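Pectate lyase 1 (Juniperus ashei, PDB 1PXZ) shows low pectate lyase activity, cleaving polygalacturonan by elimination with calcium as cofactor, and is the major allergen of mountain cedar pollen. Local coordinates at residues D5-G10 and A22-G27; K214-F219 and N319-N324. One frame throughout, in Å; residues are numbered along the deposited sequence.

Contact 1. Residues D5-G10 and A22-G27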
loop_
_atom_site.group_PDB
_atom_site.type_symbol
_atom_site.label_atom_id
_atom_site.label_comp_id
_atom_site.label_asym_id
_atom_site.label_seq_id
_atom_site.Cartn_x
_atom_site.Cartn_y
_atom_site.Cartn_z
ATOM N N ASP A 5 12.383 -9.166 3.097
ATOM C CA ASP A 5 12.781 -9.278 4.502
ATOM C C ASP A 5 14.153 -9.891 4.647
ATOM O O ASP A 5 14.893 -9.635 5.604
ATOM C CB ASP A 5 11.742 -10.134 5.223
ATOM C CG ASP A 5 10.453 -9.403 5.547
ATOM O OD1 ASP A 5 10.263 -8.252 5.146
ATOM O OD2 ASP A 5 9.596 -9.982 6.237
ATOM N N SER A 6 14.506 -10.773 3.697
ATOM C CA SER A 6 15.811 -11.430 3.865
ATOM C C SER A 6 16.964 -10.427 3.860
ATOM O O SER A 6 18.004 -10.646 4.470
ATOM C CB SER A 6 16.030 -12.484 2.766
ATOM O OG SER A 6 16.252 -11.795 1.539
ATOM N N CYS A 7 16.753 -9.326 3.183
ATOM C CA CYS A 7 17.751 -8.284 2.957
ATOM C C CYS A 7 18.040 -7.540 4.249
ATOM O O CYS A 7 19.199 -7.181 4.459
ATOM C CB CYS A 7 17.244 -7.351 1.858
ATOM S SG CYS A 7 18.172 -5.831 1.549
ATOM N N TRP A 8 17.072 -7.301 5.135
ATOM C CA TRP A 8 17.402 -6.543 6.348
ATOM C C TRP A 8 17.213 -7.345 7.617
ATOM O O TRP A 8 17.510 -6.917 8.743
ATOM C CB TRP A 8 16.560 -5.263 6.407
ATOM C CG TRP A 8 15.093 -5.480 6.529
ATOM C CD1 TRP A 8 14.257 -5.630 5.441
ATOM C CD2 TRP A 8 14.265 -5.578 7.688
ATOM N NE1 TRP A 8 12.967 -5.816 5.870
ATOM C CE2 TRP A 8 12.943 -5.788 7.243
ATOM C CE3 TRP A 8 14.500 -5.511 9.061
ATOM C CZ2 TRP A 8 11.876 -5.927 8.130
ATOM C CZ3 TRP A 8 13.444 -5.650 9.953
ATOM C CH2 TRP A 8 12.144 -5.856 9.469
ATOM N N ARG A 9 16.714 -8.572 7.499
ATOM C CA ARG A 9 16.627 -9.422 8.684
ATOM C C ARG A 9 17.625 -10.566 8.701
ATOM O O ARG A 9 17.652 -11.334 9.663
ATOM C CB ARG A 9 15.202 -9.998 8.792
ATOM C CG ARG A 9 14.142 -8.936 8.532
ATOM C CD ARG A 9 12.745 -9.401 8.906
ATOM N NE ARG A 9 12.542 -9.452 10.353
ATOM C CZ ARG A 9 11.342 -9.606 10.913
ATOM N NH1 ARG A 9 10.254 -9.729 10.157
ATOM N NH2 ARG A 9 11.259 -9.639 12.237
ATOM N N GLY A 10 18.455 -10.743 7.681
ATOM C CA GLY A 10 19.385 -11.852 7.626
ATOM C C GLY A 10 20.678 -11.667 8.387
ATOM O O GLY A 10 21.077 -12.543 9.167
ATOM N N ALA A 22 15.882 0.650 4.239
ATOM C CA ALA A 22 15.693 1.415 3.015
ATOM C C ALA A 22 16.509 0.856 1.846
ATOM O O ALA A 22 16.255 1.230 0.703
ATOM C CB ALA A 22 16.039 2.885 3.234
ATOM N N ASP A 23 17.454 -0.032 2.097
ATOM C CA ASP A 23 18.223 -0.618 0.998
ATOM C C ASP A 23 17.522 -1.822 0.391
ATOM O O ASP A 23 18.068 -2.476 -0.501
ATOM C CB ASP A 23 19.599 -1.100 1.478
ATOM C CG ASP A 23 20.455 0.014 2.050
ATOM O OD1 ASP A 23 20.241 1.174 1.658
ATOM O OD2 ASP A 23 21.330 -0.272 2.895
ATOM N N CYS A 24 16.330 -2.175 0.857
ATOM C CA CYS A 24 15.818 -3.517 0.578
ATOM C C CYS A 24 14.517 -3.545 -0.196
ATOM O O CYS A 24 13.933 -4.634 -0.356
ATOM C CB CYS A 24 15.639 -4.231 1.931
ATOM S SG CYS A 24 17.230 -4.440 2.801
ATOM N N ALA A 25 14.058 -2.406 -0.684
ATOM C CA ALA A 25 12.815 -2.409 -1.459
ATOM C C ALA A 25 13.026 -3.088 -2.819
ATOM O O ALA A 25 14.114 -2.965 -3.389
ATOM C CB ALA A 25 12.306 -0.985 -1.647
ATOM N N VAL A 26 12.006 -3.772 -3.304
ATOM C CA VAL A 26 11.982 -4.439 -4.603
ATOM C C VAL A 26 10.762 -3.938 -5.380
ATOM O O VAL A 26 9.877 -3.282 -4.817
ATOM C CB VAL A 26 11.972 -5.978 -4.557
ATOM C CG1 VAL A 26 13.187 -6.483 -3.768
ATOM C CG2 VAL A 26 10.703 -6.550 -3.952
ATOM N N GLY A 27 10.719 -4.223 -6.691
ATOM C CA GLY A 27 9.540 -3.798 -7.434
ATOM C C GLY A 27 9.648 -2.349 -7.860
ATOM O O GLY A 27 10.728 -1.767 -7.770
#

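Contact 2. Residues K214-F219 and N319-N324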
loop_
_atom_site.group_PDB
_atom_site.type_symbol
_atom_site.label_atom_id
_atom_site.label_comp_id
_atom_site.label_asym_id
_atom_site.label_seq_id
_atom_site.Cartn_x
_atom_site.Cartn_y
_atom_site.Cartn_z
ATOM N N LYS A 214 2.804 2.532 -12.496
ATOM C CA LYS A 214 3.384 1.209 -12.305
ATOM C C LYS A 214 3.433 0.884 -10.814
ATOM O O LYS A 214 4.019 1.690 -10.082
ATOM C CB LYS A 214 4.784 1.129 -12.909
ATOM C CG LYS A 214 4.781 1.444 -14.418
ATOM C CD LYS A 214 6.227 1.366 -14.927
ATOM C CE LYS A 214 6.269 1.131 -16.430
ATOM N NZ LYS A 214 5.547 2.210 -17.162
ATOM N N VAL A 215 2.810 -0.220 -10.426
ATOM C CA VAL A 215 2.713 -0.567 -9.003
ATOM C C VAL A 215 3.005 -2.041 -8.748
ATOM O O VAL A 215 2.528 -2.878 -9.523
ATOM C CB VAL A 215 1.312 -0.272 -8.437
ATOM C CG1 VAL A 215 1.245 -0.739 -6.980
ATOM C CG2 VAL A 215 0.995 1.215 -8.546
ATOM N N THR A 216 3.751 -2.340 -7.686
ATOM C CA THR A 216 4.070 -3.721 -7.316
ATOM C C THR A 216 3.287 -4.053 -6.041
ATOM O O THR A 216 3.414 -3.276 -5.092
ATOM C CB THR A 216 5.572 -3.951 -7.064
ATOM O OG1 THR A 216 6.318 -3.667 -8.257
ATOM C CG2 THR A 216 5.882 -5.403 -6.709
ATOM N N VAL A 217 2.521 -5.136 -6.099
ATOM C CA VAL A 217 1.801 -5.577 -4.881
ATOM C C VAL A 217 2.360 -6.936 -4.505
ATOM O O VAL A 217 2.011 -7.892 -5.231
ATOM C CB VAL A 217 0.288 -5.629 -5.122
ATOM C CG1 VAL A 217 -0.442 -6.179 -3.890
ATOM C CG2 VAL A 217 -0.233 -4.251 -5.486
ATOM N N ALA A 218 3.194 -7.024 -3.464
ATOM C CA ALA A 218 3.878 -8.278 -3.179
ATOM C C ALA A 218 3.954 -8.708 -1.716
ATOM O O ALA A 218 4.192 -7.897 -0.825
ATOM C CB ALA A 218 5.305 -8.161 -3.719
ATOM N N PHE A 219 3.805 -10.000 -1.487
ATOM C CA PHE A 219 3.980 -10.644 -0.193
ATOM C C PHE A 219 2.978 -10.139 0.853
ATOM O O PHE A 219 3.273 -10.149 2.059
ATOM C CB PHE A 219 5.407 -10.465 0.332
ATOM C CG PHE A 219 6.489 -10.717 -0.713
ATOM C CD1 PHE A 219 6.650 -11.994 -1.214
ATOM C CD2 PHE A 219 7.305 -9.685 -1.146
ATOM C CE1 PHE A 219 7.634 -12.238 -2.174
ATOM C CE2 PHE A 219 8.269 -9.913 -2.123
ATOM C CZ PHE A 219 8.411 -11.191 -2.635
ATOM N N ASN A 319 8.446 -9.442 -17.980
ATOM C CA ASN A 319 9.577 -8.588 -18.360
ATOM C C ASN A 319 9.264 -7.110 -18.147
ATOM O O ASN A 319 9.089 -6.323 -19.079
ATOM C CB ASN A 319 9.976 -8.845 -19.813
ATOM C CG ASN A 319 11.445 -8.542 -20.045
ATOM O OD1 ASN A 319 12.051 -9.098 -20.958
ATOM N ND2 ASN A 319 12.007 -7.665 -19.221
ATOM N N ILE A 320 9.176 -6.705 -16.877
ATOM C CA ILE A 320 8.741 -5.346 -16.563
ATOM C C ILE A 320 9.723 -4.561 -15.707
ATOM O O ILE A 320 9.549 -3.341 -15.646
ATOM C CB ILE A 320 7.363 -5.416 -15.848
ATOM C CG1 ILE A 320 7.332 -6.235 -14.563
ATOM C CG2 ILE A 320 6.308 -5.954 -16.824
ATOM C CD1 ILE A 320 6.053 -6.124 -13.745
ATOM N N TYR A 321 10.675 -5.223 -15.062
ATOM C CA TYR A 321 11.594 -4.653 -14.091
ATOM C C TYR A 321 13.019 -4.488 -14.618
ATOM O O TYR A 321 13.479 -5.372 -15.340
ATOM C CB TYR A 321 11.711 -5.571 -12.874
ATOM C CG TYR A 321 10.466 -5.661 -12.018
ATOM C CD1 TYR A 321 9.754 -4.511 -11.688
ATOM C CD2 TYR A 321 10.013 -6.887 -11.550
ATOM C CE1 TYR A 321 8.605 -4.581 -10.903
ATOM C CE2 TYR A 321 8.870 -6.963 -10.765
ATOM C CZ TYR A 321 8.176 -5.810 -10.446
ATOM O OH TYR A 321 7.027 -5.869 -9.661
ATOM N N ASN A 322 13.728 -3.444 -14.235
ATOM C CA ASN A 322 15.164 -3.326 -14.487
ATOM C C ASN A 322 15.940 -4.008 -13.375
ATOM O O ASN A 322 15.397 -4.596 -12.441
ATOM C CB ASN A 322 15.570 -1.860 -14.643
ATOM C CG ASN A 322 15.473 -1.030 -13.386
ATOM O OD1 ASN A 322 15.770 -1.461 -12.280
ATOM N ND2 ASN A 322 15.044 0.226 -13.499
ATOM N N SER A 323 17.273 -3.927 -13.405
ATOM C CA SER A 323 18.077 -4.671 -12.457
ATOM C C SER A 323 17.910 -4.144 -11.030
ATOM O O SER A 323 18.173 -4.876 -10.076
ATOM C CB SER A 323 19.577 -4.595 -12.818
ATOM O OG SER A 323 19.880 -5.276 -14.016
ATOM N N ASN A 324 17.503 -2.882 -10.916
ATOM C CA ASN A 324 17.348 -2.345 -9.552
ATOM C C ASN A 324 16.011 -2.748 -8.935
ATOM O O ASN A 324 15.827 -2.566 -7.726
ATOM C CB ASN A 324 17.481 -0.825 -9.560
ATOM C CG ASN A 324 18.885 -0.334 -9.922
ATOM O OD1 ASN A 324 18.959 0.545 -10.768
ATOM N ND2 ASN A 324 19.894 -0.884 -9.275
#

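Contact 1. Residues D5-G10 and A22-G27
The carbonyl oxygen of Asp5 receives two backbone N-H groups, that of Trp8, whose side chain rests against Cys24, and that of Arg9. The bond from Arg9 N to Asp5 O is 2.8 Å long and is the sounder of the two; that from Trp8 N is weak. Both bonds belong to the short helix 5-9, which a disulfide fastens to the segment 22-27, a 3-10 end and loop before strand 39-43, near the N terminus of this parallel beta-helix protein. Cys7 SG and Cys24 SG are covalently joined at 2.1 Å, with a C-S-S-C torsion of -71° that gives the bridge a left-handed twist. Cys7 sends its sulfur out from the helix, anti to its own backbone N (chi1 171°), while Cys24 points its CB toward the helix, so two small side chains span the gap between backbones. Cysteine suits both places because a single covalent link joins one helical turn to a mostly irregular segment.

Trp8 lies alongside the bridge. Its CB is 3.8 Å from Cys24 SG, and its CD1 is 4.0 Å from Cys24 CB, which meets the indole at its edge and near its plane. The sulfur of Cys24 likewise sits at the edge, 81° off the normal of the five-membered ring, making a sulfur-aromatic contact without covering a face. The indole also makes a cation-pi contact with Arg95. Asp5 OD1 accepts a hydrogen bond from His165 NE2, and Val26 O bonds to Thr186 OG1; these tie both segments to the beta-helix. One face of the indole is covered by Arg9, whose CG stands 3.3 Å above the plane, over the ring centre.

Contact 2. Residues K214-F219 and N319-N324
Two hydroxyl groups carry this contact almost alone: Thr216 OG1 and Tyr321 OH lie 2.7 Å apart, joining a strand of the parallel beta-helix to a C-terminal loop whose backbone runs well clear of it. The nearest CA atoms, those of Thr216 and Tyr321, are still 10.2 Å apart, and the long tyrosine side chain bridges most of that distance. Either hydroxyl could supply the proton. The threonine oxygen comes in at the edge of the phenol ring, near its plane, and the angle CZ-OH-OG1 at the tyrosine oxygen is about 118°, a favourable direction for a phenol.

Each oxygen has a second partner. Thr216 OG1 has a further hydrogen bond with the backbone N-H of Phe28, and Tyr321 OH is bonded to His239 ND1, so a run of polar groups passes through a partly buried place. Threonine suits a strand here because its beta-branched side chain offers a polar arm and a methyl together: with OG1 beside the backbone N (chi1 -61°), CG2 also packs on the phenol oxygen, 3.2 Å from Tyr321 OH. On one face of the phenol ring, Ile320 CG1 lies over the centre, 3.9 Å above the plane. Further on, Asn322 shapes the loop through an Asx turn, its OD1 accepting from Asn324 N at 2.6 Å with the donor nitrogen tilted from the carbonyl plane. Asparagine fits because its short side chain carries an acceptor that can reach the backbone two residues on.

Strand 214-218 pairs in parallel with strand 185-195 on one flank and strand 237-241 on the other; Val215 and Val217 point away from the loop and pack on Leu201 and Met199 of strand 198-201, while the loop residues Ile320 and Tyr321 reach across to His239 of strand 237-241.

From the N terminus, the chain forms the helix 5-9 and runs on to Cys24; contact 1 closes a loop of sixteen residues between Cys7 and Cys24 by a covalent bridge. The chain then winds through the beta-helix, and contact 2 joins strand 214-218 to the loop after strand 302-304, with 99 residues between its segments. The two loops follow one another, neither crossing nor enclosing the other. They nevertheless meet in space: Gly27 CA lies 3.3 Å from Thr216 OG1 and also packs on Tyr321 CE1. Both terminal regions thus lie against the same part of the beta-helix, and Gly27 pairs by backbone with Glu325.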